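Local atomic coordinates of carboxypeptidase A (Helicoverpa armigera, PDB entry 1JQG), a protein that binds zinc and probably acts as a metallocarboxypeptidase, removing residues from the C-terminal end of peptide chains. Residues A[253-258]-A[360-365]; A[325-330]-A[375-380]. All blocks are in the same frame, centred on the assembly; numbering follows the deposited sequence.

Interaction 1 of 2, residues A[253-258]-A[360-365]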
loop_
_atom_site.group_PDB
_atom_site.type_symbol
_atom_site.label_atom_id
_atom_site.label_comp_id
_atom_site.label_asym_id
_atom_site.label_seq_id
_atom_site.Cartn_x
_atom_site.Cartn_y
_atom_site.Cartn_z
ATOM N N LEU A 253 -7.802 0.286 -7.315
ATOM C CA LEU A 253 -6.665 0.272 -8.270
ATOM C C LEU A 253 -5.791 -0.955 -8.200
ATOM O O LEU A 253 -5.116 -1.345 -9.144
ATOM C CB LEU A 253 -5.809 1.515 -8.064
ATOM C CG LEU A 253 -6.457 2.863 -8.365
ATOM C CD1 LEU A 253 -5.499 3.998 -8.001
ATOM C CD2 LEU A 253 -6.851 2.948 -9.858
ATOM N N ASN A 254 -5.829 -1.687 -7.088
ATOM C CA ASN A 254 -5.040 -2.906 -6.932
ATOM C C ASN A 254 -5.785 -4.094 -7.495
ATOM O O ASN A 254 -5.462 -5.257 -7.236
ATOM C CB ASN A 254 -4.626 -3.115 -5.477
ATOM C CG ASN A 254 -3.264 -3.824 -5.384
ATOM O OD1 ASN A 254 -2.503 -3.829 -6.361
ATOM N ND2 ASN A 254 -2.926 -4.430 -4.256
ATOM N N ARG A 255 -6.831 -3.843 -8.274
ATOM C CA ARG A 255 -7.618 -4.876 -8.925
ATOM C C ARG A 255 -7.819 -4.466 -10.400
ATOM O O ARG A 255 -8.490 -5.113 -11.178
ATOM C CB ARG A 255 -8.957 -5.105 -8.272
ATOM C CG ARG A 255 -8.998 -5.271 -6.765
ATOM C CD ARG A 255 -8.662 -6.709 -6.398
ATOM N NE ARG A 255 -8.541 -6.822 -4.955
ATOM C CZ ARG A 255 -9.050 -7.810 -4.240
ATOM N NH1 ARG A 255 -9.723 -8.789 -4.844
ATOM N NH2 ARG A 255 -8.872 -7.781 -2.919
ATOM N N ASN A 256 -7.212 -3.354 -10.793
ATOM C CA ASN A 256 -7.312 -2.806 -12.129
ATOM C C ASN A 256 -6.108 -3.089 -13.031
ATOM O O ASN A 256 -5.987 -2.554 -14.145
ATOM C CB ASN A 256 -7.501 -1.295 -11.984
ATOM C CG ASN A 256 -8.150 -0.683 -13.221
ATOM O OD1 ASN A 256 -9.225 -1.106 -13.602
ATOM N ND2 ASN A 256 -7.443 0.312 -13.760
ATOM N N PHE A 257 -5.210 -3.992 -12.611
ATOM C CA PHE A 257 -4.036 -4.335 -13.444
ATOM C C PHE A 257 -4.265 -5.555 -14.302
ATOM O O PHE A 257 -5.124 -6.355 -13.999
ATOM C CB PHE A 257 -2.786 -4.528 -12.590
ATOM C CG PHE A 257 -2.224 -3.242 -12.036
ATOM C CD1 PHE A 257 -2.804 -2.608 -10.949
ATOM C CD2 PHE A 257 -1.124 -2.632 -12.638
ATOM C CE1 PHE A 257 -2.301 -1.415 -10.476
ATOM C CE2 PHE A 257 -0.595 -1.442 -12.175
ATOM C CZ PHE A 257 -1.186 -0.828 -11.068
ATOM N N GLY A 258 -3.539 -5.683 -15.396
ATOM C CA GLY A 258 -3.734 -6.647 -16.448
ATOM C C GLY A 258 -3.395 -8.079 -16.168
ATOM O O GLY A 258 -3.778 -8.941 -16.969
ATOM N N TYR A 360 -5.705 -14.199 0.673
ATOM C CA TYR A 360 -6.836 -14.785 -0.046
ATOM C C TYR A 360 -6.693 -14.512 -1.547
ATOM O O TYR A 360 -5.888 -13.680 -2.001
ATOM C CB TYR A 360 -8.165 -14.203 0.434
ATOM C CG TYR A 360 -9.363 -15.113 0.220
ATOM C CD1 TYR A 360 -9.702 -16.093 1.138
ATOM C CD2 TYR A 360 -10.176 -15.007 -0.903
ATOM C CE1 TYR A 360 -10.783 -16.932 0.953
ATOM C CE2 TYR A 360 -11.262 -15.843 -1.107
ATOM C CZ TYR A 360 -11.561 -16.806 -0.172
ATOM O OH TYR A 360 -12.631 -17.660 -0.316
ATOM N N ALA A 361 -7.497 -15.219 -2.350
ATOM C CA ALA A 361 -7.412 -15.052 -3.804
ATOM C C ALA A 361 -7.615 -13.596 -4.200
ATOM O O ALA A 361 -8.535 -12.940 -3.765
ATOM C CB ALA A 361 -8.356 -16.017 -4.509
ATOM N N ALA A 362 -6.751 -13.101 -5.062
ATOM C CA ALA A 362 -6.790 -11.721 -5.540
ATOM C C ALA A 362 -6.220 -11.646 -6.953
ATOM O O ALA A 362 -5.298 -12.359 -7.306
ATOM C CB ALA A 362 -5.992 -10.768 -4.659
ATOM N N SER A 363 -6.738 -10.749 -7.759
ATOM C CA SER A 363 -6.273 -10.534 -9.114
ATOM C C SER A 363 -6.207 -9.052 -9.454
ATOM O O SER A 363 -6.754 -8.242 -8.709
ATOM C CB SER A 363 -7.190 -11.226 -10.132
ATOM O OG SER A 363 -8.516 -10.725 -9.929
ATOM N N GLY A 364 -5.491 -8.751 -10.554
ATOM C CA GLY A 364 -5.387 -7.335 -10.937
ATOM C C GLY A 364 -4.401 -6.560 -10.075
ATOM O O GLY A 364 -4.465 -5.331 -10.106
ATOM N N GLY A 365 -3.529 -7.219 -9.337
ATOM C CA GLY A 365 -2.611 -6.546 -8.454
ATOM C C GLY A 365 -1.428 -5.981 -9.217
ATOM O O GLY A 365 -0.983 -6.462 -10.256
#
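The two segments come closest at Arg255 and Gly364, whose CA atoms are 3.9 Å apart. Segment 360-365 is a loop leading into helix 366-373. One hydrogen bond joins the two backbones, from Phe257 N to Gly364 O at 2.9 Å. It is moderately bent, 147° at the hydrogen, and the donor is tilted 29° from the carbonyl plane. A CA-H...O contact runs the other way, with Gly364 CA 3.2 Å from Phe257 O. Gly364 has a positive phi, and a CB on it would collide with Arg255 O, so the close approach depends on the missing side chain. Gly365 is the N-cap residue of helix 366-373. Asn254 OD1 sits 3.4 Å from Gly365 CA and accepts a hydrogen bond from Ala366 N, at the first turn of that helix. The sequence Asn-Arg-Asn at 254-256 marks the M14 carboxypeptidase family. In bovine carboxypeptidase A the Asn-Arg pair of this motif binds the terminal carboxylate of the substrate, and Asn254 and Arg255 probably do the same. The Arg255 chain bends at CG (chi2 -83°). Its CD passes 3.4 Å from Ser363 O, and Ala362 CB lies over one face of the guanidinium, offset toward the rim. Ala264 holds both chains: its O takes a weak hydrogen bond from Arg255 NH1, and its N gives one to Ser363 OG. Phe257 points toward the other segment. Its CB is 3.1 Å from Gly364 O, and CD1 is 3.3 Å from the same oxygen, which lies at the ring edge near the ring plane. The Phe280 ring meets it at a steep angle, and Ile288 touches the same side chain. An alanine in place of Phe257 would probably leave a gap beside the Gly364 carbonyl and take a packing partner from Phe280 and Ile288.

Interaction 2 of 2, residues A[325-330]-A[375-380]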
loop_
_atom_site.group_PDB
_atom_site.type_symbol
_atom_site.label_atom_id
_atom_site.label_comp_id
_atom_site.label_asym_id
_atom_site.label_seq_id
_atom_site.Cartn_x
_atom_site.Cartn_y
_atom_site.Cartn_z
ATOM N N ALA A 325 10.261 -19.073 -7.886
ATOM C CA ALA A 325 9.605 -19.015 -6.605
ATOM C C ALA A 325 10.603 -19.105 -5.467
ATOM O O ALA A 325 10.573 -18.373 -4.460
ATOM C CB ALA A 325 8.548 -20.110 -6.471
ATOM N N LEU A 326 11.505 -20.071 -5.559
ATOM C CA LEU A 326 12.509 -20.272 -4.511
ATOM C C LEU A 326 13.376 -19.035 -4.300
ATOM O O LEU A 326 13.703 -18.690 -3.156
ATOM C CB LEU A 326 13.366 -21.490 -4.808
ATOM C CG LEU A 326 12.655 -22.818 -5.093
ATOM C CD1 LEU A 326 13.677 -23.921 -5.342
ATOM C CD2 LEU A 326 11.702 -23.165 -3.960
ATOM N N GLN A 327 13.742 -18.374 -5.392
ATOM C CA GLN A 327 14.518 -17.140 -5.346
ATOM C C GLN A 327 13.734 -15.969 -4.754
ATOM O O GLN A 327 14.234 -15.249 -3.884
ATOM C CB GLN A 327 14.982 -16.749 -6.744
ATOM C CG GLN A 327 15.937 -17.740 -7.392
ATOM C CD GLN A 327 16.375 -17.314 -8.788
ATOM O OE1 GLN A 327 17.070 -16.280 -8.925
ATOM N NE2 GLN A 327 15.989 -18.090 -9.811
ATOM N N LEU A 328 12.454 -15.869 -5.124
ATOM C CA LEU A 328 11.568 -14.850 -4.595
ATOM C C LEU A 328 11.429 -14.949 -3.076
ATOM O O LEU A 328 11.477 -13.962 -2.346
ATOM C CB LEU A 328 10.221 -15.001 -5.258
ATOM C CG LEU A 328 10.011 -14.449 -6.668
ATOM C CD1 LEU A 328 8.594 -14.797 -7.103
ATOM C CD2 LEU A 328 10.145 -12.930 -6.683
ATOM N N HIS A 329 11.190 -16.177 -2.567
ATOM C CA HIS A 329 11.011 -16.362 -1.139
ATOM C C HIS A 329 12.302 -16.076 -0.365
ATOM O O HIS A 329 12.266 -15.507 0.723
ATOM C CB HIS A 329 10.483 -17.760 -0.864
ATOM C CG HIS A 329 9.867 -17.912 0.499
ATOM N ND1 HIS A 329 10.638 -18.060 1.648
ATOM C CD2 HIS A 329 8.587 -17.913 0.903
ATOM C CE1 HIS A 329 9.826 -18.166 2.688
ATOM N NE2 HIS A 329 8.573 -18.059 2.264
ATOM N N LEU A 330 13.428 -16.510 -0.900
ATOM C CA LEU A 330 14.739 -16.339 -0.295
ATOM C C LEU A 330 15.064 -14.876 -0.063
ATOM O O LEU A 330 15.485 -14.415 1.000
ATOM C CB LEU A 330 15.812 -16.971 -1.187
ATOM C CG LEU A 330 17.254 -17.010 -0.702
ATOM C CD1 LEU A 330 17.422 -17.634 0.682
ATOM C CD2 LEU A 330 18.127 -17.848 -1.650
ATOM N N ALA A 375 9.845 -6.962 -13.941
ATOM C CA ALA A 375 10.777 -7.339 -12.867
ATOM C C ALA A 375 10.714 -8.836 -12.631
ATOM O O ALA A 375 9.652 -9.434 -12.367
ATOM C CB ALA A 375 10.425 -6.536 -11.625
ATOM N N PRO A 376 11.881 -9.468 -12.509
ATOM C CA PRO A 376 12.015 -10.862 -12.139
ATOM C C PRO A 376 11.669 -11.063 -10.678
ATOM O O PRO A 376 11.438 -12.159 -10.193
ATOM C CB PRO A 376 13.467 -11.201 -12.444
ATOM C CG PRO A 376 13.962 -10.105 -13.316
ATOM C CD PRO A 376 13.194 -8.885 -12.875
ATOM N N PHE A 377 11.776 -9.986 -9.902
ATOM C CA PHE A 377 11.491 -9.968 -8.472
ATOM C C PHE A 377 10.502 -8.855 -8.186
ATOM O O PHE A 377 10.767 -7.678 -8.503
ATOM C CB PHE A 377 12.781 -9.759 -7.675
ATOM C CG PHE A 377 13.850 -10.776 -7.991
ATOM C CD1 PHE A 377 14.864 -10.470 -8.885
ATOM C CD2 PHE A 377 13.815 -12.040 -7.448
ATOM C CE1 PHE A 377 15.848 -11.381 -9.196
ATOM C CE2 PHE A 377 14.795 -12.977 -7.760
ATOM C CZ PHE A 377 15.808 -12.641 -8.620
ATOM N N SER A 378 9.348 -9.183 -7.627
ATOM C CA SER A 378 8.302 -8.192 -7.371
ATOM C C SER A 378 7.517 -8.584 -6.129
ATOM O O SER A 378 6.979 -9.645 -5.881
ATOM C CB SER A 378 7.406 -8.055 -8.598
ATOM O OG SER A 378 6.404 -7.090 -8.469
ATOM N N TYR A 379 7.451 -7.677 -5.169
ATOM C CA TYR A 379 6.744 -7.892 -3.916
ATOM C C TYR A 379 5.688 -6.810 -3.663
ATOM O O TYR A 379 5.781 -5.644 -4.111
ATOM C CB TYR A 379 7.766 -7.967 -2.760
ATOM C CG TYR A 379 8.855 -9.017 -2.990
ATOM C CD1 TYR A 379 10.039 -8.619 -3.625
ATOM C CD2 TYR A 379 8.719 -10.343 -2.607
ATOM C CE1 TYR A 379 11.035 -9.528 -3.864
ATOM C CE2 TYR A 379 9.760 -11.235 -2.817
ATOM C CZ TYR A 379 10.906 -10.835 -3.464
ATOM O OH TYR A 379 11.931 -11.692 -3.740
ATOM N N THR A 380 4.754 -7.142 -2.806
ATOM C CA THR A 380 3.776 -6.229 -2.243
ATOM C C THR A 380 4.002 -6.176 -0.727
ATOM O O THR A 380 3.840 -7.195 -0.069
ATOM C CB THR A 380 2.358 -6.650 -2.603
ATOM O OG1 THR A 380 1.504 -6.041 -1.592
ATOM C CG2 THR A 380 2.100 -8.152 -2.534
#
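Tyr379 turns the edge of its ring to Leu328, whose carbonyl oxygen lies in the ring plane. Leu328 O is 3.3 Å from Tyr379 CE2 and accepts a hydrogen bond from Tyr379 OH at 2.7 Å. The hydroxyl lies in the plane of the Leu328 carbonyl, on a lone pair, with a C=O...O angle of 112°. This bond ties down the tip of the ring and should limit its swing. The Phe377 ring also offers an edge to the helix. Gln327 CB lies in its plane, 3.9 Å from Phe377 CE2. Gln327 OE1 is also near that plane, 3.9 Å from Phe377 CZ, and the amide plane is turned 69° from the ring. Both rings have CG beside the backbone N (chi1 -55° in each), and this brings their ends close to the helix. The contact sets the start of helix 325-340 on strand 377-383 of the central mixed sheet of the carboxypeptidase domain, an alpha/beta fold. The strand runs between 299-307, to which it is parallel, and 311-314, to which it is antiparallel. The axes of the two short segments approach to 9.1 Å. Leu328 CD2 lies between the two rings, 3.9 Å from Phe377 CD2, oblique to that ring, and 3.9 Å from Tyr379 CZ. The same methyl is 3.7 Å from Phe377 CA, so it also rests on the strand backbone. Tyr314 and Met371 pack on Leu328 as well, so its side chain lies among sheet and helix residues. The Tyr379 side chain also touches Leu301, Leu303 and Ile312 of the adjoining strands. Ser378 points away from helix 325-340, and its OG is hydrogen-bonded to Ser367 O in helix 366-373.

Overall arrangement
Interaction 1 and interaction 2 have centres about 18 Å apart. They do not touch, though their nearest atoms are about 5 Å apart. Helix 366-373 lies between segments 360-365 and 375-380 in the chain and is met by both contacts. Interaction 1 borders the metal site formed by His181, Glu184 and His306. The side chain of Asn254 is about 5 Å from the zinc ion and about 3 Å from the side chain of His306. Interaction 2 is more remote, with the Tyr379 side chain about 13 Å from the zinc. Yet strand 377-383 carries Glu382 near its end, the predicted catalytic proton donor/acceptor, whose side chain is about 6 Å from that of Asn254.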